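Local coordinates for protein cysteine hydrolase (Staphylococcus aureus, PDB 6KUA) that probably hydrolyses nicotinamide to nicotinic acid and ammonia, as a nicotinamidase of the isochorismatase family of cysteine hydrolases that contains zinc, at residues L6-Y11 with S37-F42; P27-E32 with E81-V86; G131-I136 with A160-K165; K151-A156 with G179-Q184. All blocks are in the same frame, centred on the assembly; numbering follows the deposited sequence.

Contact 1 of 4, residues L6-Y11 with S37-F42; sequences LLVVDY and SRINDF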
loop_
_atom_site.group_PDB
_atom_site.type_symbol
_atom_site.label_atom_id
_atom_site.label_comp_id
_atom_site.label_asym_id
_atom_site.label_seq_id
_atom_site.Cartn_x
_atom_site.Cartn_y
_atom_site.Cartn_z
ATOM N N LEU A 6 -6.244 20.578 -2.395
ATOM C CA LEU A 6 -7.242 20.421 -3.433
ATOM C C LEU A 6 -6.750 19.366 -4.414
ATOM O O LEU A 6 -5.615 19.447 -4.897
ATOM C CB LEU A 6 -7.485 21.757 -4.143
ATOM C CG LEU A 6 -8.463 21.735 -5.313
ATOM C CD1 LEU A 6 -9.870 21.451 -4.829
ATOM C CD2 LEU A 6 -8.419 23.061 -6.044
ATOM N N LEU A 7 -7.582 18.376 -4.694
ATOM C CA LEU A 7 -7.261 17.346 -5.679
ATOM C C LEU A 7 -8.159 17.551 -6.888
ATOM O O LEU A 7 -9.386 17.427 -6.777
ATOM C CB LEU A 7 -7.454 15.939 -5.099
ATOM C CG LEU A 7 -6.777 15.623 -3.763
ATOM C CD1 LEU A 7 -6.930 14.141 -3.370
ATOM C CD2 LEU A 7 -5.304 16.024 -3.781
ATOM N N VAL A 8 -7.551 17.859 -8.033
ATOM C CA VAL A 8 -8.274 18.075 -9.287
ATOM C C VAL A 8 -8.075 16.840 -10.152
ATOM O O VAL A 8 -6.993 16.626 -10.710
ATOM C CB VAL A 8 -7.805 19.341 -10.010
ATOM C CG1 VAL A 8 -8.617 19.552 -11.295
ATOM C CG2 VAL A 8 -7.924 20.532 -9.070
ATOM N N VAL A 9 -9.121 16.028 -10.263
ATOM C CA VAL A 9 -9.027 14.696 -10.858
ATOM C C VAL A 9 -9.468 14.746 -12.320
ATOM O O VAL A 9 -10.614 15.102 -12.627
ATOM C CB VAL A 9 -9.860 13.678 -10.062
ATOM C CG1 VAL A 9 -9.689 12.284 -10.639
ATOM C CG2 VAL A 9 -9.441 13.699 -8.592
ATOM N N ASP A 10 -8.529 14.409 -13.212
ATOM C CA ASP A 10 -8.781 14.080 -14.623
ATOM C C ASP A 10 -9.621 15.119 -15.364
ATOM O O ASP A 10 -10.504 14.781 -16.159
ATOM C CB ASP A 10 -9.416 12.696 -14.741
ATOM C CG ASP A 10 -8.389 11.605 -14.683
ATOM O OD1 ASP A 10 -7.408 11.681 -15.458
ATOM O OD2 ASP A 10 -8.537 10.686 -13.848
ATOM N N TYR A 11 -9.319 16.400 -15.149
ATOM C CA TYR A 11 -10.064 17.460 -15.829
ATOM C C TYR A 11 -9.399 17.825 -17.158
ATOM O O TYR A 11 -8.978 18.955 -17.390
ATOM C CB TYR A 11 -10.200 18.680 -14.931
ATOM C CG TYR A 11 -11.372 19.521 -15.350
ATOM C CD1 TYR A 11 -12.665 19.102 -15.086
ATOM C CD2 TYR A 11 -11.189 20.700 -16.063
ATOM C CE1 TYR A 11 -13.748 19.845 -15.482
ATOM C CE2 TYR A 11 -12.269 21.457 -16.476
ATOM C CZ TYR A 11 -13.545 21.022 -16.180
ATOM O OH TYR A 11 -14.628 21.762 -16.564
ATOM N N SER A 37 -12.533 28.571 -9.427
ATOM C CA SER A 37 -12.619 29.317 -8.188
ATOM C C SER A 37 -12.113 28.524 -6.986
ATOM O O SER A 37 -11.700 29.137 -5.996
ATOM C CB SER A 37 -14.057 29.796 -7.963
ATOM O OG SER A 37 -14.811 28.852 -7.232
ATOM N N ARG A 38 -12.121 27.189 -7.031
ATOM C CA ARG A 38 -11.518 26.456 -5.917
ATOM C C ARG A 38 -10.001 26.568 -5.967
ATOM O O ARG A 38 -9.346 26.702 -4.928
ATOM C CB ARG A 38 -11.938 24.979 -5.928
ATOM C CG ARG A 38 -13.428 24.719 -5.773
ATOM C CD ARG A 38 -14.054 25.524 -4.647
ATOM N NE ARG A 38 -13.488 25.154 -3.359
ATOM C CZ ARG A 38 -13.228 26.007 -2.376
ATOM N NH1 ARG A 38 -13.493 27.303 -2.526
ATOM N NH2 ARG A 38 -12.701 25.559 -1.243
ATOM N N ILE A 39 -9.434 26.525 -7.172
ATOM C CA ILE A 39 -7.990 26.667 -7.334
ATOM C C ILE A 39 -7.538 28.027 -6.818
ATOM O O ILE A 39 -6.560 28.135 -6.068
ATOM C CB ILE A 39 -7.593 26.454 -8.806
ATOM C CG1 ILE A 39 -7.930 25.027 -9.242
ATOM C CG2 ILE A 39 -6.101 26.728 -9.019
ATOM C CD1 ILE A 39 -7.808 24.808 -10.731
ATOM N N ASN A 40 -8.265 29.084 -7.188
ATOM C CA ASN A 40 -7.909 30.417 -6.718
ATOM C C ASN A 40 -8.024 30.515 -5.207
ATOM O O ASN A 40 -7.193 31.160 -4.558
ATOM C CB ASN A 40 -8.788 31.467 -7.393
ATOM C CG ASN A 40 -8.343 31.758 -8.810
ATOM O OD1 ASN A 40 -7.157 31.902 -9.069
ATOM N ND2 ASN A 40 -9.289 31.832 -9.735
ATOM N N ASP A 41 -9.044 29.878 -4.626
ATOM C CA ASP A 41 -9.187 29.887 -3.172
ATOM C C ASP A 41 -7.956 29.294 -2.495
ATOM O O ASP A 41 -7.334 29.926 -1.636
ATOM C CB ASP A 41 -10.441 29.111 -2.767
ATOM C CG ASP A 41 -10.791 29.297 -1.297
ATOM O OD1 ASP A 41 -11.468 30.291 -0.970
ATOM O OD2 ASP A 41 -10.400 28.451 -0.462
ATOM N N PHE A 42 -7.599 28.065 -2.865
ATOM C CA PHE A 42 -6.423 27.423 -2.287
ATOM C C PHE A 42 -5.158 28.224 -2.563
ATOM O O PHE A 42 -4.314 28.380 -1.678
ATOM C CB PHE A 42 -6.286 25.997 -2.834
ATOM C CG PHE A 42 -7.168 24.997 -2.126
ATOM C CD1 PHE A 42 -8.549 25.002 -2.329
ATOM C CD2 PHE A 42 -6.625 24.076 -1.237
ATOM C CE1 PHE A 42 -9.367 24.094 -1.672
ATOM C CE2 PHE A 42 -7.443 23.158 -0.575
ATOM C CZ PHE A 42 -8.815 23.173 -0.795
#

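Contact 2 of 4, residues P27-E32 with E81-V86; sequences PGQNIE and ELYGKV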
loop_
_atom_site.group_PDB
_atom_site.type_symbol
_atom_site.label_atom_id
_atom_site.label_comp_id
_atom_site.label_asym_id
_atom_site.label_seq_id
_atom_site.Cartn_x
_atom_site.Cartn_y
_atom_site.Cartn_z
ATOM N N PRO A 27 -21.959 18.185 -18.767
ATOM C CA PRO A 27 -21.832 18.235 -17.294
ATOM C C PRO A 27 -20.425 18.555 -16.810
ATOM O O PRO A 27 -20.264 19.444 -15.966
ATOM C CB PRO A 27 -22.304 16.840 -16.851
ATOM C CG PRO A 27 -22.177 15.988 -18.048
ATOM C CD PRO A 27 -22.513 16.890 -19.201
ATOM N N GLY A 28 -19.399 17.872 -17.333
ATOM C CA GLY A 28 -18.033 18.206 -16.956
ATOM C C GLY A 28 -17.639 19.629 -17.315
ATOM O O GLY A 28 -16.791 20.230 -16.650
ATOM N N GLN A 29 -18.234 20.179 -18.378
ATOM C CA GLN A 29 -17.997 21.568 -18.743
ATOM C C GLN A 29 -18.692 22.524 -17.782
ATOM O O GLN A 29 -18.216 23.646 -17.578
ATOM C CB GLN A 29 -18.473 21.822 -20.178
ATOM C CG GLN A 29 -17.855 20.888 -21.217
ATOM C CD GLN A 29 -18.511 20.995 -22.588
ATOM O OE1 GLN A 29 -19.173 21.988 -22.905
ATOM N NE2 GLN A 29 -18.322 19.969 -23.411
ATOM N N ASN A 30 -19.802 22.100 -17.178
ATOM C CA ASN A 30 -20.542 22.975 -16.274
ATOM C C ASN A 30 -19.874 23.147 -14.914
ATOM O O ASN A 30 -20.346 23.965 -14.123
ATOM C CB ASN A 30 -21.963 22.445 -16.070
ATOM C CG ASN A 30 -22.727 22.310 -17.370
ATOM O OD1 ASN A 30 -22.934 23.288 -18.088
ATOM N ND2 ASN A 30 -23.168 21.100 -17.671
ATOM N N ILE A 31 -18.807 22.405 -14.611
ATOM C CA ILE A 31 -18.114 22.570 -13.336
ATOM C C ILE A 31 -16.841 23.402 -13.472
ATOM O O ILE A 31 -16.188 23.697 -12.458
ATOM C CB ILE A 31 -17.808 21.197 -12.697
ATOM C CG1 ILE A 31 -16.664 20.498 -13.427
ATOM C CG2 ILE A 31 -19.024 20.302 -12.740
ATOM C CD1 ILE A 31 -16.381 19.113 -12.894
ATOM N N GLU A 32 -16.489 23.802 -14.698
ATOM C CA GLU A 32 -15.259 24.545 -14.966
ATOM C C GLU A 32 -15.146 25.793 -14.092
ATOM O O GLU A 32 -14.114 26.034 -13.452
ATOM C CB GLU A 32 -15.220 24.899 -16.461
ATOM C CG GLU A 32 -14.042 25.742 -16.932
ATOM C CD GLU A 32 -14.135 26.083 -18.421
ATOM O OE1 GLU A 32 -13.079 26.202 -19.089
ATOM O OE2 GLU A 32 -15.271 26.219 -18.927
ATOM N N GLU A 81 -4.179 17.381 -22.094
ATOM C CA GLU A 81 -4.005 18.703 -21.514
ATOM C C GLU A 81 -5.224 19.078 -20.680
ATOM O O GLU A 81 -6.348 18.652 -20.960
ATOM C CB GLU A 81 -3.799 19.750 -22.606
ATOM C CG GLU A 81 -2.481 19.626 -23.348
ATOM C CD GLU A 81 -2.249 20.773 -24.316
ATOM O OE1 GLU A 81 -1.296 20.687 -25.121
ATOM O OE2 GLU A 81 -3.023 21.758 -24.275
ATOM N N LEU A 82 -4.998 19.902 -19.662
ATOM C CA LEU A 82 -6.103 20.343 -18.821
ATOM C C LEU A 82 -7.098 21.166 -19.636
ATOM O O LEU A 82 -6.737 21.873 -20.577
ATOM C CB LEU A 82 -5.578 21.147 -17.632
ATOM C CG LEU A 82 -4.775 20.346 -16.599
ATOM C CD1 LEU A 82 -4.013 21.273 -15.672
ATOM C CD2 LEU A 82 -5.680 19.437 -15.793
ATOM N N TYR A 83 -8.363 21.070 -19.263
ATOM C CA TYR A 83 -9.432 21.653 -20.054
ATOM C C TYR A 83 -9.623 23.135 -19.740
ATOM O O TYR A 83 -9.690 23.528 -18.575
ATOM C CB TYR A 83 -10.738 20.902 -19.801
ATOM C CG TYR A 83 -11.897 21.468 -20.573
ATOM C CD1 TYR A 83 -12.061 21.167 -21.919
ATOM C CD2 TYR A 83 -12.807 22.317 -19.973
ATOM C CE1 TYR A 83 -13.106 21.684 -22.646
ATOM C CE2 TYR A 83 -13.860 22.847 -20.689
ATOM C CZ TYR A 83 -14.001 22.524 -22.034
ATOM O OH TYR A 83 -15.044 23.031 -22.775
ATOM N N GLY A 84 -9.710 23.948 -20.795
ATOM C CA GLY A 84 -10.374 25.244 -20.731
ATOM C C GLY A 84 -9.718 26.225 -19.787
ATOM O O GLY A 84 -8.491 26.364 -19.741
ATOM N N LYS A 85 -10.554 26.929 -19.018
ATOM C CA LYS A 85 -10.045 27.901 -18.055
ATOM C C LYS A 85 -9.188 27.251 -16.974
ATOM O O LYS A 85 -8.287 27.899 -16.430
ATOM C CB LYS A 85 -11.196 28.666 -17.414
ATOM C CG LYS A 85 -12.020 29.475 -18.400
ATOM C CD LYS A 85 -13.222 30.104 -17.708
ATOM C CE LYS A 85 -14.288 30.499 -18.718
ATOM N NZ LYS A 85 -15.565 30.861 -18.039
ATOM N N VAL A 86 -9.450 25.987 -16.635
ATOM C CA VAL A 86 -8.599 25.313 -15.658
ATOM C C VAL A 86 -7.196 25.140 -16.223
ATOM O O VAL A 86 -6.198 25.435 -15.557
ATOM C CB VAL A 86 -9.218 23.966 -15.236
ATOM C CG1 VAL A 86 -8.214 23.147 -14.438
ATOM C CG2 VAL A 86 -10.498 24.197 -14.443
#

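Contact 3 of 4, residues G131-I136 with A160-K165; sequences GVCTDI and ASFNQK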
loop_
_atom_site.group_PDB
_atom_site.type_symbol
_atom_site.label_atom_id
_atom_site.label_comp_id
_atom_site.label_asym_id
_atom_site.label_seq_id
_atom_site.Cartn_x
_atom_site.Cartn_y
_atom_site.Cartn_z
ATOM N N GLY A 131 -13.589 17.313 -9.892
ATOM C CA GLY A 131 -13.217 16.715 -11.163
ATOM C C GLY A 131 -14.231 15.716 -11.661
ATOM O O GLY A 131 -15.421 15.823 -11.339
ATOM N N VAL A 132 -13.783 14.748 -12.465
ATOM C CA VAL A 132 -14.666 13.793 -13.124
ATOM C C VAL A 132 -14.003 12.422 -13.106
ATOM O O VAL A 132 -12.790 12.311 -12.938
ATOM C CB VAL A 132 -14.982 14.199 -14.583
ATOM C CG1 VAL A 132 -15.674 15.565 -14.643
ATOM C CG2 VAL A 132 -13.711 14.149 -15.441
ATOM N N CYS A 133 -14.804 11.354 -13.226
ATOM C CA CYS A 133 -16.246 11.334 -13.007
ATOM C C CYS A 133 -16.538 11.036 -11.553
ATOM O O CYS A 133 -15.745 10.359 -10.894
ATOM C CB CYS A 133 -16.940 10.276 -13.867
ATOM S SG CYS A 133 -16.743 10.485 -15.605
ATOM N N THR A 134 -17.681 11.539 -11.075
ATOM C CA THR A 134 -18.061 11.400 -9.672
ATOM C C THR A 134 -17.972 9.954 -9.204
ATOM O O THR A 134 -17.459 9.674 -8.120
ATOM C CB THR A 134 -19.483 11.920 -9.471
ATOM O OG1 THR A 134 -19.693 13.037 -10.336
ATOM C CG2 THR A 134 -19.716 12.338 -8.032
ATOM N N ASP A 135 -18.493 9.025 -9.999
ATOM C CA ASP A 135 -18.616 7.641 -9.568
ATOM C C ASP A 135 -17.517 6.745 -10.135
ATOM O O ASP A 135 -17.642 5.516 -10.062
ATOM C CB ASP A 135 -20.006 7.090 -9.937
ATOM C CG ASP A 135 -20.272 7.141 -11.446
ATOM O OD1 ASP A 135 -19.866 8.130 -12.095
ATOM O OD2 ASP A 135 -20.873 6.196 -11.993
ATOM N N ILE A 136 -16.443 7.319 -10.693
ATOM C CA ILE A 136 -15.286 6.512 -11.094
ATOM C C ILE A 136 -14.020 7.064 -10.430
ATOM O O ILE A 136 -13.694 6.687 -9.302
ATOM C CB ILE A 136 -15.155 6.432 -12.631
ATOM C CG1 ILE A 136 -16.529 6.123 -13.243
ATOM C CG2 ILE A 136 -14.149 5.349 -13.042
ATOM C CD1 ILE A 136 -16.553 5.963 -14.727
ATOM N N ALA A 160 -18.654 15.914 -11.618
ATOM C CA ALA A 160 -19.673 15.570 -12.606
ATOM C C ALA A 160 -19.455 14.163 -13.144
ATOM O O ALA A 160 -18.336 13.649 -13.161
ATOM C CB ALA A 160 -19.682 16.555 -13.775
ATOM N N SER A 161 -20.540 13.561 -13.637
ATOM C CA SER A 161 -20.457 12.283 -14.334
ATOM C C SER A 161 -21.380 12.284 -15.549
ATOM O O SER A 161 -22.347 13.044 -15.622
ATOM C CB SER A 161 -20.827 11.110 -13.413
ATOM O OG SER A 161 -20.646 9.879 -14.089
ATOM N N PHE A 162 -21.081 11.397 -16.506
ATOM C CA PHE A 162 -22.016 11.160 -17.602
ATOM C C PHE A 162 -23.249 10.399 -17.140
ATOM O O PHE A 162 -24.266 10.396 -17.843
ATOM C CB PHE A 162 -21.331 10.394 -18.742
ATOM C CG PHE A 162 -20.690 9.088 -18.315
ATOM C CD1 PHE A 162 -21.441 7.913 -18.245
ATOM C CD2 PHE A 162 -19.335 9.033 -18.002
ATOM C CE1 PHE A 162 -20.857 6.712 -17.855
ATOM C CE2 PHE A 162 -18.741 7.835 -17.615
ATOM C CZ PHE A 162 -19.505 6.673 -17.541
ATOM N N ASN A 163 -23.181 9.768 -15.974
ATOM C CA ASN A 163 -24.231 8.907 -15.447
ATOM C C ASN A 163 -24.897 9.634 -14.284
ATOM O O ASN A 163 -24.311 9.751 -13.204
ATOM C CB ASN A 163 -23.625 7.572 -15.016
ATOM C CG ASN A 163 -24.638 6.627 -14.412
ATOM O OD1 ASN A 163 -25.827 6.942 -14.308
ATOM N ND2 ASN A 163 -24.167 5.447 -14.009
ATOM N N GLN A 164 -26.128 10.102 -14.501
ATOM C CA GLN A 164 -26.818 10.879 -13.473
ATOM C C GLN A 164 -27.090 10.050 -12.220
ATOM O O GLN A 164 -26.918 10.535 -11.095
ATOM C CB GLN A 164 -28.126 11.436 -14.033
ATOM C CG GLN A 164 -28.348 12.887 -13.704
ATOM C CD GLN A 164 -28.320 13.137 -12.215
ATOM O OE1 GLN A 164 -28.970 12.422 -11.448
ATOM N NE2 GLN A 164 -27.567 14.150 -11.791
ATOM N N LYS A 165 -27.535 8.804 -12.396
ATOM C CA LYS A 165 -27.761 7.914 -11.262
ATOM C C LYS A 165 -26.475 7.685 -10.476
ATOM O O LYS A 165 -26.491 7.666 -9.240
ATOM C CB LYS A 165 -28.314 6.570 -11.752
ATOM C CG LYS A 165 -29.763 6.610 -12.200
ATOM C CD LYS A 165 -30.112 5.408 -13.060
ATOM C CE LYS A 165 -28.915 4.861 -13.862
ATOM N NZ LYS A 165 -28.301 5.846 -14.818
#

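Contact 4 of 4, residues K151-A156 with G179-Q184; sequences KISVPA and GAEVEQ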
loop_
_atom_site.group_PDB
_atom_site.type_symbol
_atom_site.label_atom_id
_atom_site.label_comp_id
_atom_site.label_asym_id
_atom_site.label_seq_id
_atom_site.Cartn_x
_atom_site.Cartn_y
_atom_site.Cartn_z
ATOM N N LYS A 151 -9.615 13.607 6.179
ATOM C CA LYS A 151 -10.933 14.225 6.132
ATOM C C LYS A 151 -11.203 14.648 4.698
ATOM O O LYS A 151 -10.289 15.068 3.986
ATOM C CB LYS A 151 -11.009 15.437 7.073
ATOM C CG LYS A 151 -10.404 15.209 8.468
ATOM C CD LYS A 151 -10.422 16.495 9.328
ATOM C CE LYS A 151 -9.840 16.246 10.729
ATOM N NZ LYS A 151 -9.741 17.505 11.567
ATOM N N ILE A 152 -12.452 14.516 4.261
ATOM C CA ILE A 152 -12.789 14.553 2.843
ATOM C C ILE A 152 -13.908 15.552 2.594
ATOM O O ILE A 152 -14.925 15.545 3.295
ATOM C CB ILE A 152 -13.226 13.171 2.328
ATOM C CG1 ILE A 152 -12.092 12.150 2.475
ATOM C CG2 ILE A 152 -13.686 13.286 0.889
ATOM C CD1 ILE A 152 -12.542 10.732 2.193
ATOM N N SER A 153 -13.756 16.356 1.544
ATOM C CA SER A 153 -14.820 17.224 1.071
ATOM C C SER A 153 -15.001 17.015 -0.422
ATOM O O SER A 153 -14.033 17.102 -1.191
ATOM C CB SER A 153 -14.512 18.698 1.390
ATOM O OG SER A 153 -15.620 19.517 1.068
ATOM N N VAL A 154 -16.225 16.707 -0.836
ATOM C CA VAL A 154 -16.517 16.629 -2.266
ATOM C C VAL A 154 -17.713 17.520 -2.571
ATOM O O VAL A 154 -18.869 17.085 -2.423
ATOM C CB VAL A 154 -16.780 15.186 -2.731
ATOM C CG1 VAL A 154 -16.928 15.166 -4.246
ATOM C CG2 VAL A 154 -15.647 14.265 -2.295
ATOM N N PRO A 155 -17.487 18.765 -2.990
ATOM C CA PRO A 155 -18.610 19.671 -3.267
ATOM C C PRO A 155 -19.352 19.213 -4.509
ATOM O O PRO A 155 -18.743 18.951 -5.545
ATOM C CB PRO A 155 -17.930 21.029 -3.483
ATOM C CG PRO A 155 -16.552 20.689 -3.924
ATOM C CD PRO A 155 -16.184 19.426 -3.161
ATOM N N ALA A 156 -20.675 19.106 -4.396
ATOM C CA ALA A 156 -21.456 18.597 -5.516
ATOM C C ALA A 156 -21.344 19.492 -6.744
ATOM O O ALA A 156 -21.535 19.016 -7.866
ATOM C CB ALA A 156 -22.918 18.441 -5.103
ATOM N N GLY A 179 -18.082 9.578 5.469
ATOM C CA GLY A 179 -18.064 10.688 6.410
ATOM C C GLY A 179 -17.581 11.983 5.794
ATOM O O GLY A 179 -16.907 12.772 6.462
ATOM N N ALA A 180 -17.899 12.219 4.531
ATOM C CA ALA A 180 -17.376 13.372 3.815
ATOM C C ALA A 180 -18.373 14.515 3.868
ATOM O O ALA A 180 -19.589 14.299 3.827
ATOM C CB ALA A 180 -17.065 13.033 2.350
ATOM N N GLU A 181 -17.855 15.730 3.966
ATOM C CA GLU A 181 -18.679 16.914 3.757
ATOM C C GLU A 181 -19.016 17.039 2.268
ATOM O O GLU A 181 -18.123 17.144 1.417
ATOM C CB GLU A 181 -17.946 18.154 4.269
ATOM C CG GLU A 181 -18.618 19.469 3.908
ATOM C CD GLU A 181 -17.715 20.674 4.145
ATOM O OE1 GLU A 181 -18.130 21.805 3.809
ATOM O OE2 GLU A 181 -16.591 20.490 4.666
ATOM N N VAL A 182 -20.300 16.991 1.943
ATOM C CA VAL A 182 -20.766 17.114 0.564
ATOM C C VAL A 182 -21.754 18.277 0.550
ATOM O O VAL A 182 -22.930 18.111 0.898
ATOM C CB VAL A 182 -21.398 15.812 0.044
ATOM C CG1 VAL A 182 -21.901 15.979 -1.392
ATOM C CG2 VAL A 182 -20.383 14.667 0.099
ATOM N N GLU A 183 -21.283 19.464 0.173
ATOM C CA GLU A 183 -22.117 20.663 0.192
ATOM C C GLU A 183 -22.854 20.814 -1.137
ATOM O O GLU A 183 -22.246 20.706 -2.205
ATOM C CB GLU A 183 -21.266 21.900 0.477
ATOM C CG GLU A 183 -21.876 22.852 1.490
ATOM C CD GLU A 183 -21.433 24.291 1.284
ATOM O OE1 GLU A 183 -20.419 24.500 0.574
ATOM O OE2 GLU A 183 -22.099 25.207 1.827
ATOM N N GLN A 184 -24.163 21.066 -1.069
ATOM C CA GLN A 184 -24.983 21.217 -2.277
ATOM C C GLN A 184 -24.946 22.649 -2.816
ATOM O O GLN A 184 -24.966 23.619 -2.051
ATOM C CB GLN A 184 -26.434 20.805 -2.001
ATOM C CG GLN A 184 -26.644 19.304 -1.810
ATOM C CD GLN A 184 -26.370 18.495 -3.078
ATOM O OE1 GLN A 184 -26.659 18.940 -4.196
ATOM N NE2 GLN A 184 -25.812 17.295 -2.905
HETATM O O HOH W 1 -18.259 19.917 0.312
#

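Contact 1 of 4, residues L6-Y11 with S37-F42
Strand 6-9 and helix 37-42, nearest in backbone at Leu-6 and Phe-42, run nearly antiparallel, their axes 152° apart and 9.7 Å from each other at closest approach. The packing hinges on Leu-6, which meets the helix with both CB and its methyls. CB sits directly over the centre of the Phe-42 ring, 3.6 Å from the centroid, in a CH-pi contact. Phe-42 CE2 also comes 3.4 Å from the backbone N of Leu-6. CG lies anti to the backbone N (chi1 177°), and beyond it the two methyls part company: CD1 stays near Phe-42 CE1, whereas CD2 presses on the helix backbone, 3.8 Å from the N of Ile-39. The Ile-39 side chain crosses Leu-6 at about a right angle, CG1 lying 3.8 Å from Leu-6 CD2. Val-8 CG2 is a looser neighbour of the same CG1, at 4.5 Å. Arg-38, whose CB touches Leu-6 CD2, sends its guanidinium to a salt bridge with Glu-128 of the adjoining strand. Because strand 48-54, next in the chain after helix 32-44, lies beside strand 4-9, this is the strand-to-helix packing of a beta-alpha-beta crossover in an alpha/beta fold with a parallel sheet.

Contact 2 of 4, residues P27-E32 with E81-V86
Glu-32 reaches across to Tyr-83, Gly-84 and Lys-85 and shows how one extended side chain can tie two pieces of a fold together. Its CB leaves the backbone beside the hydroxyl of Tyr-11. CG, anti to the backbone N (chi1 177°), comes within 4.1 Å of Lys-85 CB. CD lies near both Lys-85 N (3.7 Å) and Tyr-83 CE2 (4.0 Å). At the tip, OE1 is set apart by its bond: it accepts the backbone N-H of Lys-85 at a short 2.6 Å, nearly straight (166° at the hydrogen) and on its anti side. The same oxygen lies 3.3 Å from Gly-84 CA, an approach made possible by a residue with no side chain there. Both oxygens lie near Tyr-83 CE2, OE1 the closer at 3.8 Å; the two side chains cross at about a right angle, carboxylate and ring planes 43° apart.

The accepted N-H belongs to the N-terminal end of helix 84-93, where the helix dipole would probably favour a carboxylate; the bond thereby joins the beginning of helix 32-44 to that helix. Val-86 packs on Ile-35, Val-36 and Ile-39 of helix 32-44 and on Phe-51. Lys-85 crosses Glu-32 at about a right angle, its CG 3.5 Å from OE1, while its ammonium group goes on to a salt bridge with Asp-33. Gln-29 CG lies 3.9 Å from Tyr-83 OH, and the amide nitrogen of Gln-29 bonds the carbonyl of Ile-16.

Contact 3 of 4, residues G131-I136 with A160-K165
The ring of Phe-162 meets Cys-133 and Ile-136 obliquely, and Ser-161 OG stands over one of its faces, offset toward the rim. Cys-133 SG makes a sulfur-aromatic contact 4.8 Å from the ring centroid, 65° off the normal, while Ile-136 CD1 touches CE2 and CZ. Phe-162 CG lies between its backbone N and carbonyl carbon (chi1 55°). A second pair of flat groups, the Asp-135 carboxylate and the Asn-163 amide, stand nearly perpendicular, OD2 being 3.9 Å from ND2.

The backbones of the two segments are also bonded. Ala-160 N donates to Gly-131 O at 3.2 Å, where strands 126-132 and 151-160 end. Ala-160 O accepts Thr-134 N at 3.0 Å, the donor standing above the carbonyl plane, and also receives a CA-H contact from Cys-133 CA at 3.1 Å. The peptide bond before Cys-133 is cis, as in related nicotinamidases, where this turn probably contributes to the oxyanion hole. Thr-134 OG1 turns to His-167.

Ser-161 OG links the two segments: it donates to the syn side of Asp-135 OD1 at 2.8 Å, 25° out of the carboxylate plane, and accepts Asn-163 N at 3.2 Å in an ST turn. Since OD2 is bonded by Trp-169 of the second subunit, both oxygens of this buried carboxylate have a donor, which probably helps it to stay ionised and couples the turn to the subunit interface.

Contact 4 of 4, residues K151-A156 with G179-Q184
The tail that follows helix 164-176 lies against the outermost strand of the sheet, 151-160, and runs almost parallel to it, with Ser-153 bridged to Glu-181 and the end-to-end directions 21° apart. Three backbone bonds carry the pairing. Glu-181 straddles Ser-153: its N donates to Ile-152 O at 3.0 Å, and its O accepts Val-154 N, also at 3.0 Å and nearly head-on to the carbonyl. Farther along, Ala-156 N donates to Glu-183 O at 3.1 Å. A water bridges Glu-181 O, Glu-183 N and Ser-153 OG, lying 2.8 Å from the serine oxygen; the torsion (chi1 -173°) turns OG anti to its backbone N, where it meets the water.

The apolar contact is that of Ile-152 CG2 with Ala-180 CB, at 3.7 Å. Val-182 packs against the backbone, its CG1 3.4 Å from Val-154 O, and both valines also touch Phe-174. Toward the C-terminal end the Gln-184 chain bends back until NE2 is 3.8 Å from Ala-156 CB.

Strand 151-160 uses its other edge for strand 126-132, where Ser-153 pairs with Val-127 and Ile-129. The tail thus satisfies backbone groups on the sheet's outer edge. Glu-183 N, 4.3 Å from Val-154 O, finds its acceptor in the water instead, which links it to Glu-181 O and Ser-153 OG.

Contacts 1, 3 and 4 reach the same parallel sheet; contact 2 lies beside it. Contacts 1 and 2 meet at Tyr-11, whose OH lies 2.7 Å from Gly-28 O and whose backbone O lies 2.9 Å from Tyr-83 N. Contact 1 passes to contact 3 through neighbouring strands, Val-9 O lying 3.2 Å from Val-132 N, and Pro-27 and Ile-31 of contact 2 pack against contact 3. Contact 4 shares strand 151-160 with contact 3. The centres of contacts 2 and 4 are about 20 Å apart. The Ile-136 side chain is about 9 Å from the zinc ion. Asp-10, salt-bridged to Lys-104 and touching Cys-137, is consistent with the family's Asp-Lys-Cys triad, which would place contacts 1 and 3 beside the active site.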